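Local coordinates for uncharacterized protein (Parabacteroides merdae, PDB 4MXN) that is uncharacterized but, as a putative glycosyl hydrolase of family 28, probably cleaves glycosidic bonds in pectin-like polysaccharides, at residues P88-F93 / S144-A149; L84-S89 / N100-A105; I199-C204 / L230-C235; V172-K177 / V182-V187; D46-Q51 / S72-R77. One frame throughout, in Å; residues are numbered along the deposited sequence. Where two conformers were deposited one is given.

Contact 1: residues P88-F93 / S144-A149; sequences PSVYDF and SDYAPA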
# COMPACT_ATOMS: atom_id res chain seq x y z
N PRO A 88 -4.55 -9.86 -10.90
CA PRO A 88 -6.02 -9.80 -10.76
C PRO A 88 -6.57 -11.12 -10.23
O PRO A 88 -7.27 -11.84 -10.95
CB PRO A 88 -6.49 -9.52 -12.19
CG PRO A 88 -5.45 -10.09 -13.07
CD PRO A 88 -4.13 -10.08 -12.30
N SER A 89 -6.20 -11.46 -8.98
CA SER A 89 -6.51 -12.75 -8.38
C SER A 89 -6.79 -12.58 -6.89
O SER A 89 -5.85 -12.32 -6.10
CB SER A 89 -5.33 -13.69 -8.63
OG SER A 89 -5.50 -14.97 -8.03
N VAL A 90 -8.07 -12.75 -6.50
CA VAL A 90 -8.52 -12.57 -5.10
C VAL A 90 -7.70 -13.40 -4.10
O VAL A 90 -7.33 -12.89 -3.04
CB VAL A 90 -10.06 -12.83 -4.92
CG1 VAL A 90 -10.50 -14.21 -5.45
CG2 VAL A 90 -10.51 -12.64 -3.46
N TYR A 91 -7.40 -14.66 -4.45
CA TYR A 91 -6.69 -15.59 -3.54
C TYR A 91 -5.19 -15.28 -3.38
O TYR A 91 -4.56 -15.82 -2.46
CB TYR A 91 -6.92 -17.03 -3.99
CG TYR A 91 -8.39 -17.42 -3.99
CD1 TYR A 91 -9.23 -17.01 -2.96
CD2 TYR A 91 -8.94 -18.15 -5.03
CE1 TYR A 91 -10.59 -17.32 -2.96
CE2 TYR A 91 -10.29 -18.51 -5.03
CZ TYR A 91 -11.11 -18.10 -3.99
OH TYR A 91 -12.43 -18.48 -3.95
N ASP A 92 -4.64 -14.38 -4.21
CA ASP A 92 -3.23 -13.98 -4.10
C ASP A 92 -3.05 -12.78 -3.13
O ASP A 92 -1.92 -12.32 -2.94
CB ASP A 92 -2.64 -13.68 -5.48
CG ASP A 92 -2.28 -14.95 -6.22
OD1 ASP A 92 -1.28 -15.57 -5.88
OD2 ASP A 92 -3.06 -15.36 -7.09
N PHE A 93 -4.13 -12.32 -2.49
CA PHE A 93 -4.08 -11.26 -1.48
C PHE A 93 -4.37 -11.89 -0.08
O PHE A 93 -4.81 -13.03 -0.01
CB PHE A 93 -5.04 -10.08 -1.84
CG PHE A 93 -4.63 -9.45 -3.16
CD1 PHE A 93 -3.47 -8.70 -3.26
CD2 PHE A 93 -5.37 -9.69 -4.31
CE1 PHE A 93 -3.03 -8.21 -4.50
CE2 PHE A 93 -4.95 -9.18 -5.55
CZ PHE A 93 -3.79 -8.44 -5.64
N SER A 144 -15.82 -5.56 -0.75
CA SER A 144 -15.01 -4.76 0.20
C SER A 144 -14.28 -5.62 1.25
O SER A 144 -13.21 -5.22 1.71
CB SER A 144 -15.87 -3.71 0.90
OG SER A 144 -16.92 -4.29 1.67
N ASP A 145 -14.83 -6.79 1.60
CA ASP A 145 -14.21 -7.69 2.58
C ASP A 145 -12.91 -8.33 2.04
O ASP A 145 -12.04 -8.69 2.83
CB ASP A 145 -15.21 -8.81 2.99
CG ASP A 145 -16.51 -8.34 3.61
OD1 ASP A 145 -16.51 -7.31 4.30
OD2 ASP A 145 -17.54 -9.02 3.40
N TYR A 146 -12.78 -8.46 0.70
CA TYR A 146 -11.64 -9.13 0.07
C TYR A 146 -10.75 -8.24 -0.80
O TYR A 146 -9.58 -8.57 -1.03
CB TYR A 146 -12.17 -10.30 -0.79
CG TYR A 146 -12.93 -11.32 0.03
CD1 TYR A 146 -12.27 -12.37 0.66
CD2 TYR A 146 -14.30 -11.21 0.22
CE1 TYR A 146 -12.95 -13.28 1.46
CE2 TYR A 146 -15.00 -12.11 1.03
CZ TYR A 146 -14.32 -13.15 1.64
OH TYR A 146 -15.01 -14.05 2.40
N ALA A 147 -11.31 -7.16 -1.34
CA ALA A 147 -10.55 -6.27 -2.22
C ALA A 147 -9.42 -5.60 -1.42
O ALA A 147 -9.67 -5.05 -0.34
CB ALA A 147 -11.47 -5.24 -2.85
N PRO A 148 -8.15 -5.71 -1.88
CA PRO A 148 -7.06 -5.17 -1.09
C PRO A 148 -6.86 -3.67 -1.24
O PRO A 148 -7.09 -3.08 -2.30
CB PRO A 148 -5.83 -5.90 -1.64
CG PRO A 148 -6.16 -6.17 -3.06
CD PRO A 148 -7.64 -6.41 -3.08
N ALA A 149 -6.36 -3.07 -0.17
CA ALA A 149 -5.89 -1.71 -0.18
C ALA A 149 -4.53 -1.71 -0.88
O ALA A 149 -3.98 -2.78 -1.16
CB ALA A 149 -5.76 -1.20 1.26
O HOH W 1 -8.07 -11.45 -0.85
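P148 lies over one face of the F93 ring, with its CG 3.6 Å from the ring centroid and only 13° off the ring normal, which makes this a CH-pi contact. The other proline carbons sit toward the CB end of the phenylalanine: P148 CB is 4.0 Å from F93 CG. In F93, chi1 (-61°) brings the ring to the proline and chi2 (-71°) turns its face to P148 CG. The segment 88-93 belongs to the long loop that follows strand 82-86, while residues 144-149 run off a short helix, so the contact joins two excursions that project from the side of a parallel beta-helix, the fold of family 28 hydrolases. An alanine in place of F93 is likely to leave P148 CG without its aromatic face and open a gap between the two loops. Farther out, V90 CG2 meets Y146 CB at 3.9 Å, while V130 of helix 123-136 touches both side chains. No direct hydrogen bond crosses here. Instead a water donates to V90 O at 2.7 Å and, over a longer 3.3 Å, to Y146 O, tying together the carbonyls of the two loops beside the apolar pairs.

Contact 2: residues L84-S89 / N100-A105; sequences LVAVPS and NAIIYA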
# COMPACT_ATOMS: atom_id res chain seq x y z
N LEU A 84 4.84 -1.52 -9.21
CA LEU A 84 4.45 -2.72 -8.45
C LEU A 84 2.97 -2.95 -8.84
O LEU A 84 2.13 -2.09 -8.55
CB LEU A 84 4.66 -2.47 -6.94
CG LEU A 84 4.70 -3.71 -6.04
CD1 LEU A 84 5.84 -4.69 -6.45
CD2 LEU A 84 4.84 -3.31 -4.59
N VAL A 85 2.68 -3.99 -9.62
CA VAL A 85 1.31 -4.17 -10.14
C VAL A 85 0.59 -5.36 -9.48
O VAL A 85 1.13 -6.44 -9.34
CB VAL A 85 1.27 -4.23 -11.70
CG1 VAL A 85 2.26 -5.23 -12.29
CG2 VAL A 85 -0.13 -4.48 -12.24
N ALA A 86 -0.64 -5.13 -9.07
CA ALA A 86 -1.49 -6.16 -8.48
C ALA A 86 -1.88 -7.22 -9.52
O ALA A 86 -2.32 -6.89 -10.62
CB ALA A 86 -2.75 -5.52 -7.93
N VAL A 87 -1.73 -8.50 -9.14
CA VAL A 87 -2.21 -9.63 -9.93
C VAL A 87 -3.76 -9.65 -9.81
O VAL A 87 -4.25 -9.41 -8.71
CB VAL A 87 -1.54 -10.95 -9.47
CG1 VAL A 87 -1.87 -11.29 -8.01
CG2 VAL A 87 -1.87 -12.11 -10.40
N PRO A 88 -4.55 -9.86 -10.90
CA PRO A 88 -6.02 -9.80 -10.76
C PRO A 88 -6.57 -11.12 -10.23
O PRO A 88 -7.27 -11.84 -10.95
CB PRO A 88 -6.49 -9.52 -12.19
CG PRO A 88 -5.45 -10.09 -13.07
CD PRO A 88 -4.13 -10.08 -12.30
N SER A 89 -6.20 -11.46 -8.98
CA SER A 89 -6.51 -12.75 -8.38
C SER A 89 -6.79 -12.58 -6.89
O SER A 89 -5.85 -12.32 -6.10
CB SER A 89 -5.33 -13.69 -8.63
OG SER A 89 -5.50 -14.97 -8.03
N ASN A 100 -5.32 -6.17 4.70
CA ASN A 100 -5.35 -6.80 3.38
C ASN A 100 -4.96 -5.76 2.34
O ASN A 100 -5.78 -4.91 1.98
CB ASN A 100 -6.73 -7.38 3.06
CG ASN A 100 -6.76 -8.05 1.69
OD1 ASN A 100 -5.74 -8.48 1.14
ND2 ASN A 100 -7.92 -8.15 1.12
N ALA A 101 -3.71 -5.83 1.87
CA ALA A 101 -3.19 -4.84 0.93
C ALA A 101 -2.08 -5.41 0.06
O ALA A 101 -1.65 -6.53 0.30
CB ALA A 101 -2.66 -3.63 1.70
N ILE A 102 -1.60 -4.63 -0.93
CA ILE A 102 -0.46 -5.05 -1.78
C ILE A 102 0.80 -5.07 -0.90
O ILE A 102 1.61 -5.99 -0.99
CB ILE A 102 -0.30 -4.16 -3.03
CG1 ILE A 102 -1.60 -4.23 -3.90
CG2 ILE A 102 0.96 -4.57 -3.85
CD1 ILE A 102 -1.56 -3.38 -5.20
N ILE A 103 0.92 -4.06 -0.02
CA ILE A 103 1.97 -3.99 1.00
C ILE A 103 1.27 -3.76 2.32
O ILE A 103 0.60 -2.73 2.50
CB ILE A 103 3.08 -2.92 0.75
CG1 ILE A 103 3.72 -3.07 -0.65
CG2 ILE A 103 4.16 -3.03 1.87
CD1 ILE A 103 4.65 -1.86 -1.09
N TYR A 104 1.43 -4.70 3.25
CA TYR A 104 0.85 -4.55 4.57
C TYR A 104 1.89 -4.82 5.63
O TYR A 104 2.91 -5.45 5.37
CB TYR A 104 -0.41 -5.45 4.77
CG TYR A 104 -0.12 -6.93 4.89
CD1 TYR A 104 0.05 -7.72 3.77
CD2 TYR A 104 -0.03 -7.55 6.14
CE1 TYR A 104 0.31 -9.08 3.87
CE2 TYR A 104 0.23 -8.91 6.25
CZ TYR A 104 0.40 -9.68 5.11
OH TYR A 104 0.66 -11.02 5.20
N ALA A 105 1.61 -4.37 6.85
CA ALA A 105 2.48 -4.66 7.98
C ALA A 105 1.64 -4.78 9.22
O ALA A 105 0.71 -3.99 9.41
CB ALA A 105 3.55 -3.59 8.13
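L84 and I103 meet at about a right angle, the closest approach being 3.8 Å between L84 CD2 and I103 CD1. The same leucine methyl also reaches the neighbouring isoleucine, with L84 CD2 4.1 Å from I102 CG2, so one branch of L84 touches both corner residues. CG of L84 is turned anti to its backbone N (chi1 -163°), which, with chi2 at 60°, sets CD2 against I103 and I102. The third apolar pair lies two residues along the strand: A86 CB is 3.7 Å from I102 CD1. I102 has a fully extended outer chain (chi2 -180°), and it divides its branches between the two partners, CD1 to the alanine and CG2 to the leucine. All four side chains are buried, and every contact between the segments is apolar.

No hydrogen bond links the two segments; their backbones bond to other strands. L84 and A86 pair with D120, L84 also with I118, and V85 with Y63 and T65, which fixes strand 82-86 between its neighbours in successive coils. The backbone of I102 bonds to that of A149. T65 adds a side-chain contact to both L84 and I102, and I113 touches I103.

At I102 and I103 the backbone bends from one face of the coil to another. Strand 82-86 and strand 104-106 likewise lie in different parallel sheets. Aliphatic side chains filling the space between such faces are the interior of a parallel beta-helix, the fold of family 28 glycosyl hydrolases.

Contact 3: residues I199-C204 / L230-C235; sequences ISISGC and LIFTNC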
# COMPACT_ATOMS: atom_id res chain seq x y z
N ILE A 199 -7.74 7.45 2.02
CA ILE A 199 -7.08 7.15 3.30
C ILE A 199 -8.09 6.89 4.40
O ILE A 199 -9.00 7.70 4.60
CB ILE A 199 -6.12 8.30 3.72
CG1 ILE A 199 -4.96 8.42 2.72
CG2 ILE A 199 -5.53 8.08 5.15
CD1 ILE A 199 -4.42 9.66 2.71
N SER A 200 -7.86 5.80 5.15
CA SER A 200 -8.62 5.40 6.32
C SER A 200 -7.68 5.46 7.53
O SER A 200 -6.61 4.83 7.49
CB SER A 200 -9.22 4.01 6.12
OG SER A 200 -9.96 3.62 7.27
N ILE A 201 -8.03 6.26 8.56
CA ILE A 201 -7.21 6.41 9.78
C ILE A 201 -8.08 6.13 11.00
O ILE A 201 -9.20 6.67 11.12
CB ILE A 201 -6.48 7.80 9.87
CG1 ILE A 201 -5.57 8.08 8.65
CG2 ILE A 201 -5.67 7.93 11.18
CD1 ILE A 201 -5.00 9.53 8.52
N SER A 202 -7.58 5.30 11.92
CA SER A 202 -8.26 4.98 13.17
C SER A 202 -7.24 4.63 14.24
O SER A 202 -6.26 3.95 13.94
CB SER A 202 -9.27 3.84 13.00
OG SER A 202 -8.64 2.60 12.73
N GLY A 203 -7.49 5.11 15.46
CA GLY A 203 -6.68 4.89 16.65
C GLY A 203 -5.19 5.17 16.56
O GLY A 203 -4.42 4.56 17.30
N CYS A 204 -4.77 6.08 15.67
CA CYS A 204 -3.35 6.39 15.51
C CYS A 204 -2.90 7.45 16.50
O CYS A 204 -3.70 8.24 17.03
CB CYS A 204 -3.04 6.81 14.08
SG CYS A 204 -3.22 5.49 12.86
N LEU A 230 -2.51 14.48 14.84
CA LEU A 230 -2.62 14.44 13.38
C LEU A 230 -2.26 15.81 12.83
O LEU A 230 -2.83 16.81 13.28
CB LEU A 230 -4.04 14.05 12.91
CG LEU A 230 -4.66 12.75 13.42
CD1 LEU A 230 -6.03 12.58 12.82
CD2 LEU A 230 -3.83 11.53 13.05
N ILE A 231 -1.28 15.87 11.90
CA ILE A 231 -0.86 17.14 11.31
C ILE A 231 -0.84 16.99 9.79
O ILE A 231 -0.05 16.22 9.24
CB ILE A 231 0.51 17.67 11.84
CG1 ILE A 231 0.51 17.83 13.39
CG2 ILE A 231 0.89 19.01 11.15
CD1 ILE A 231 1.88 18.03 14.05
N PHE A 232 -1.71 17.75 9.12
CA PHE A 232 -1.82 17.78 7.66
C PHE A 232 -1.29 19.12 7.17
O PHE A 232 -1.82 20.16 7.57
CB PHE A 232 -3.28 17.57 7.22
CG PHE A 232 -3.87 16.23 7.59
CD1 PHE A 232 -4.46 16.02 8.85
CD2 PHE A 232 -3.90 15.19 6.68
CE1 PHE A 232 -5.01 14.78 9.18
CE2 PHE A 232 -4.46 13.95 7.01
CZ PHE A 232 -5.00 13.75 8.27
N THR A 233 -0.22 19.09 6.34
CA THR A 233 0.39 20.31 5.79
C THR A 233 0.37 20.20 4.28
O THR A 233 0.96 19.26 3.74
CB THR A 233 1.82 20.49 6.32
OG1 THR A 233 1.82 20.47 7.74
CG2 THR A 233 2.50 21.77 5.79
N ASN A 234 -0.26 21.17 3.61
CA ASN A 234 -0.34 21.24 2.15
C ASN A 234 -0.79 19.87 1.52
O ASN A 234 -0.14 19.34 0.61
CB ASN A 234 1.01 21.73 1.55
CG ASN A 234 0.98 21.99 0.07
OD1 ASN A 234 -0.02 22.48 -0.49
ND2 ASN A 234 2.03 21.57 -0.63
N CYS A 235 -1.88 19.29 2.05
CA CYS A 235 -2.49 18.07 1.51
C CYS A 235 -3.75 18.53 0.81
O CYS A 235 -4.62 19.11 1.46
CB CYS A 235 -2.76 17.05 2.60
SG CYS A 235 -1.26 16.41 3.38
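I201 faces two side chains of strand 230-233. Its CD1 comes up to the F232 ring at the edge, near the ring plane, 4.2 Å from F232 CZ. Its other branch approaches the leucine more loosely, I201 CG2 lying 4.5 Å from L230 CD2. I201 was deposited in two conformers, so these atom pairs describe one of them and the finer detail is doubtful. F232 CG is set anti to the carbonyl carbon (chi1 -63°), which sends the ring inward with its CZ end leading. No hydrogen bond joins the segments. Strand 199-202 belongs to the parallel sheet that also holds 174-177 and 221-223, whereas 230-233 pairs with 205-210 on another face; the three side chains therefore meet across the inside of a parallel beta-helix, in the last coils before the modelled chain ends at S244. A second layer places them. L221 of the edge strand 221-223 touches both I201 and F232, V207 lies against L230, and S244 against F232. The backbone of I201 pairs with E222. Just beyond it, G203 takes a positive phi of 52° in the turn, where G203 N bonds to T226 OG1 and C204 N to S227 OG.

Contact 4: residues V172-K177 / V182-V187; sequences VAEIYK and VTVDKV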
# COMPACT_ATOMS: atom_id res chain seq x y z
N VAL A 172 -9.42 0.93 -0.54
CA VAL A 172 -8.93 2.23 -0.08
C VAL A 172 -7.44 2.24 -0.46
O VAL A 172 -6.85 1.18 -0.54
CB VAL A 172 -9.23 2.43 1.45
CG1 VAL A 172 -8.48 3.62 2.05
CG2 VAL A 172 -10.73 2.58 1.69
N ALA A 173 -6.85 3.40 -0.77
CA ALA A 173 -5.43 3.39 -1.13
C ALA A 173 -4.53 3.11 0.09
O ALA A 173 -3.61 2.29 0.01
CB ALA A 173 -5.03 4.70 -1.77
N GLU A 174 -4.79 3.80 1.22
CA GLU A 174 -3.97 3.70 2.43
C GLU A 174 -4.79 3.48 3.65
O GLU A 174 -5.76 4.22 3.87
CB GLU A 174 -3.17 5.00 2.66
CG GLU A 174 -2.20 5.47 1.59
CD GLU A 174 -1.81 6.93 1.74
OE1 GLU A 174 -1.09 7.26 2.71
OE2 GLU A 174 -2.25 7.75 0.91
N ILE A 175 -4.38 2.55 4.51
CA ILE A 175 -5.08 2.29 5.78
C ILE A 175 -4.06 2.34 6.90
O ILE A 175 -3.04 1.64 6.83
CB ILE A 175 -5.86 0.94 5.78
CG1 ILE A 175 -6.97 0.91 4.69
CG2 ILE A 175 -6.45 0.65 7.20
CD1 ILE A 175 -7.57 -0.45 4.50
N TYR A 176 -4.31 3.19 7.91
CA TYR A 176 -3.45 3.31 9.09
C TYR A 176 -4.32 3.06 10.29
O TYR A 176 -5.30 3.79 10.53
CB TYR A 176 -2.72 4.68 9.16
CG TYR A 176 -1.93 4.98 7.91
CD1 TYR A 176 -0.71 4.34 7.67
CD2 TYR A 176 -2.40 5.86 6.95
CE1 TYR A 176 0.01 4.57 6.49
CE2 TYR A 176 -1.70 6.10 5.77
CZ TYR A 176 -0.49 5.46 5.55
OH TYR A 176 0.21 5.68 4.39
N LYS A 177 -4.05 1.95 10.99
CA LYS A 177 -4.83 1.53 12.13
C LYS A 177 -3.93 1.27 13.32
O LYS A 177 -3.01 0.46 13.21
CB LYS A 177 -5.64 0.26 11.78
CG LYS A 177 -6.54 -0.22 12.92
CD LYS A 177 -7.44 -1.38 12.52
CE LYS A 177 -8.21 -1.92 13.70
NZ LYS A 177 -9.15 -0.93 14.30
N VAL A 182 3.73 7.97 12.37
CA VAL A 182 3.60 7.73 10.94
C VAL A 182 3.86 9.04 10.21
O VAL A 182 3.37 10.08 10.65
CB VAL A 182 2.20 7.14 10.57
CG1 VAL A 182 2.03 6.97 9.05
CG2 VAL A 182 1.94 5.83 11.29
N THR A 183 4.64 8.99 9.11
CA THR A 183 4.86 10.16 8.25
C THR A 183 4.51 9.74 6.84
O THR A 183 4.87 8.64 6.42
CB THR A 183 6.29 10.74 8.36
OG1 THR A 183 7.24 9.78 7.91
CG2 THR A 183 6.64 11.28 9.77
N VAL A 184 3.76 10.58 6.12
CA VAL A 184 3.35 10.35 4.71
C VAL A 184 3.72 11.63 3.97
O VAL A 184 3.09 12.67 4.19
CB VAL A 184 1.85 9.97 4.55
CG1 VAL A 184 1.54 9.58 3.12
CG2 VAL A 184 1.46 8.84 5.51
N ASP A 185 4.77 11.59 3.15
CA ASP A 185 5.31 12.77 2.50
C ASP A 185 5.37 12.68 0.98
O ASP A 185 5.91 11.71 0.47
CB ASP A 185 6.74 13.03 3.03
CG ASP A 185 6.79 13.65 4.40
OD1 ASP A 185 6.76 12.89 5.39
OD2 ASP A 185 6.87 14.89 4.50
N LYS A 186 4.88 13.71 0.26
CA LYS A 186 4.95 13.81 -1.23
C LYS A 186 4.30 12.57 -1.94
O LYS A 186 4.75 12.16 -3.01
CB LYS A 186 6.42 14.00 -1.69
CG LYS A 186 7.13 15.18 -1.01
CD LYS A 186 8.66 15.09 -1.13
CE LYS A 186 9.36 16.09 -0.25
NZ LYS A 186 9.48 15.61 1.15
N VAL A 187 3.25 12.02 -1.34
CA VAL A 187 2.58 10.85 -1.93
C VAL A 187 1.47 11.35 -2.88
O VAL A 187 0.84 12.36 -2.61
CB VAL A 187 2.04 9.85 -0.86
CG1 VAL A 187 1.19 8.73 -1.48
CG2 VAL A 187 3.19 9.24 -0.06
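Y176 and E174 both carry CG anti to the carbonyl carbon (chi1 -55° and -60°), sending their side chains from one strand face toward V182 and V184. Beyond CG the glutamate runs extended, which brings its carboxylate alongside the far end of the tyrosine ring. There Y176 OH donates to E174 OE1 at 2.6 Å, using the anti lone pair of an oxygen that lies in the plane of the ring; the bond ties together the ends of two side chains that would otherwise turn independently. Opposite them are valine methyls. V182 CG1 sits over one face of the ring, 4.0 Å from Y176 CD1. V184 divides its branches, CG2 lying 3.6 Å from Y176 OH and CG1 3.5 Å from E174 OE1. A phenylalanine in place of Y176 would probably leave E174 OE1 without this donor and its carboxylate freer to swing. The short strands 174-177 and 182-185 are 10.6 Å apart at closest approach and nearly antiparallel, at 161°: they are opposed faces of the beta-helix, with side chains bridging the interior. Strand 159-162 adds I161 against Y176 and V187 on one neighbouring coil; on the next, I199 meets E174, and V207 and M209 of strand 205-210 touch V182 and V184.

Contact 5: residues D46-Q51 / S72-R77; sequences DYISEQ and SNVTIR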
# COMPACT_ATOMS: atom_id res chain seq x y z
N ASP A 46 11.99 -10.78 4.22
CA ASP A 46 12.30 -11.60 5.40
C ASP A 46 13.82 -11.71 5.61
O ASP A 46 14.29 -11.56 6.75
CB ASP A 46 11.68 -13.01 5.27
CG ASP A 46 10.16 -13.05 5.27
OD1 ASP A 46 9.53 -12.01 5.56
OD2 ASP A 46 9.60 -14.12 4.94
N TYR A 47 14.57 -11.97 4.53
CA TYR A 47 16.03 -12.07 4.59
C TYR A 47 16.64 -10.74 5.07
O TYR A 47 17.47 -10.75 5.98
CB TYR A 47 16.60 -12.45 3.21
CG TYR A 47 18.11 -12.50 3.15
CD1 TYR A 47 18.81 -13.65 3.52
CD2 TYR A 47 18.85 -11.41 2.70
CE1 TYR A 47 20.20 -13.70 3.47
CE2 TYR A 47 20.24 -11.45 2.65
CZ TYR A 47 20.92 -12.59 3.04
OH TYR A 47 22.29 -12.62 2.99
N ILE A 48 16.22 -9.60 4.45
CA ILE A 48 16.74 -8.26 4.78
C ILE A 48 16.45 -7.94 6.26
O ILE A 48 17.37 -7.51 6.97
CB ILE A 48 16.19 -7.17 3.80
CG1 ILE A 48 16.65 -7.46 2.35
CG2 ILE A 48 16.66 -5.75 4.23
CD1 ILE A 48 15.87 -6.72 1.25
N SER A 49 15.23 -8.24 6.76
CA SER A 49 14.89 -8.04 8.17
C SER A 49 15.80 -8.90 9.09
O SER A 49 16.27 -8.40 10.10
CB SER A 49 13.42 -8.35 8.43
OG SER A 49 13.02 -7.84 9.69
N GLU A 50 16.06 -10.17 8.70
CA GLU A 50 16.93 -11.11 9.45
C GLU A 50 18.37 -10.57 9.55
O GLU A 50 19.04 -10.80 10.56
CB GLU A 50 16.90 -12.51 8.78
CG GLU A 50 18.04 -13.46 9.13
CD GLU A 50 18.30 -13.82 10.59
OE1 GLU A 50 17.34 -13.91 11.38
OE2 GLU A 50 19.49 -14.03 10.93
N GLN A 51 18.85 -9.86 8.51
CA GLN A 51 20.19 -9.28 8.46
C GLN A 51 20.32 -7.99 9.29
O GLN A 51 21.40 -7.41 9.34
CB GLN A 51 20.63 -8.99 7.01
CG GLN A 51 20.61 -10.19 6.06
CD GLN A 51 21.26 -11.44 6.60
OE1 GLN A 51 22.42 -11.45 7.00
NE2 GLN A 51 20.50 -12.54 6.61
N SER A 72 9.90 -5.52 10.14
CA SER A 72 10.66 -4.52 10.88
C SER A 72 12.03 -4.25 10.28
O SER A 72 12.74 -5.18 9.89
CB SER A 72 10.81 -4.92 12.34
OG SER A 72 9.54 -4.92 12.99
N ASN A 73 12.37 -2.95 10.18
CA ASN A 73 13.65 -2.40 9.71
C ASN A 73 13.85 -2.54 8.20
O ASN A 73 14.96 -2.32 7.71
CB ASN A 73 14.84 -3.00 10.49
CG ASN A 73 14.67 -2.83 11.97
OD1 ASN A 73 14.40 -1.74 12.46
ND2 ASN A 73 14.75 -3.92 12.70
N VAL A 74 12.76 -2.80 7.46
CA VAL A 74 12.80 -2.92 6.01
C VAL A 74 12.04 -1.77 5.38
O VAL A 74 10.95 -1.43 5.83
CB VAL A 74 12.27 -4.29 5.50
CG1 VAL A 74 12.34 -4.40 3.97
CG2 VAL A 74 13.01 -5.45 6.15
N THR A 75 12.61 -1.19 4.34
CA THR A 75 12.01 -0.17 3.49
C THR A 75 11.97 -0.72 2.07
O THR A 75 12.97 -1.24 1.58
CB THR A 75 12.79 1.17 3.59
OG1 THR A 75 12.52 1.74 4.87
CG2 THR A 75 12.37 2.18 2.50
N ILE A 76 10.81 -0.60 1.42
CA ILE A 76 10.65 -0.99 0.03
C ILE A 76 10.72 0.28 -0.80
O ILE A 76 9.98 1.22 -0.54
CB ILE A 76 9.33 -1.79 -0.22
CG1 ILE A 76 9.47 -3.25 0.31
CG2 ILE A 76 8.94 -1.78 -1.72
CD1 ILE A 76 8.13 -4.04 0.45
N ARG A 77 11.63 0.31 -1.78
CA ARG A 77 11.74 1.45 -2.68
C ARG A 77 11.28 1.06 -4.07
O ARG A 77 11.83 0.14 -4.65
CB ARG A 77 13.20 1.97 -2.74
CG ARG A 77 13.81 2.40 -1.39
CD ARG A 77 13.70 3.87 -1.11
NE ARG A 77 14.08 4.70 -2.26
CZ ARG A 77 13.81 6.00 -2.33
NH1 ARG A 77 13.20 6.61 -1.33
NH2 ARG A 77 14.16 6.69 -3.41
O HOH W 2 15.57 -6.69 12.07
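V74 points its CG2 methyl into the last turn of helix 38-50, where it lies 3.7 Å from S49 CB and 3.6 Å from S49 N. I48 meets the same methyl from the adjoining helix position: the two side chains cross at about a right angle, with I48 CG2 4.1 Å from V74 CG2. One valine branch, the one set anti to the carbonyl carbon, thus touches both helix residues.

The hydroxyl of S49 reaches the chain just ahead of the strand. S49 OG, itself anti to its backbone N (chi1 -165°), donates to S72 O at 2.7 Å; it approaches in the carbonyl plane with a C=O...donor angle of 146°. This bond fixes the rotation of the serine and ties the helix to the turn before strand 74-78. A water adds a second bridge, donating to S49 O at 2.7 Å and accepting from N73 ND2 at 3.0 Å.

That turn is itself held from the next coil. N73 has a positive phi (73°), and its OD1 bonds to N110 ND2 and K109 NZ, while S72 OG bonds to K109 N. I48 also touches L56 and Y22. The geometry is that of a helix packed against the early coils of a parallel beta-helix, near its N-terminal end, consistent with the helical cap that closes this end in family 28 and related pectin-degrading enzymes.

Contacts 2 and 4 lie deepest, 7 and 8 Å from the chain centre, with every touching residue buried; contacts 1, 3 and 5 lie 13 to 16 Å out. Contacts 2, 3 and 4 each join different faces of the coil, nearly antiparallel where measured, in contact 4, and strands 104-106, 174-177 and 199-202 share one sheet. Contact 3 bonds to contact 4 through S200; contact 1 shares P88 and S89 with contact 2 and joins it through A149. Chemistry follows place: aliphatic in contact 2, a tyrosine-glutamate pair in contact 4, looser packing in contact 3, and bordering the coil water bridges, beside a proline-ring CH-pi contact in contact 1 and a serine-to-carbonyl bond in contact 5.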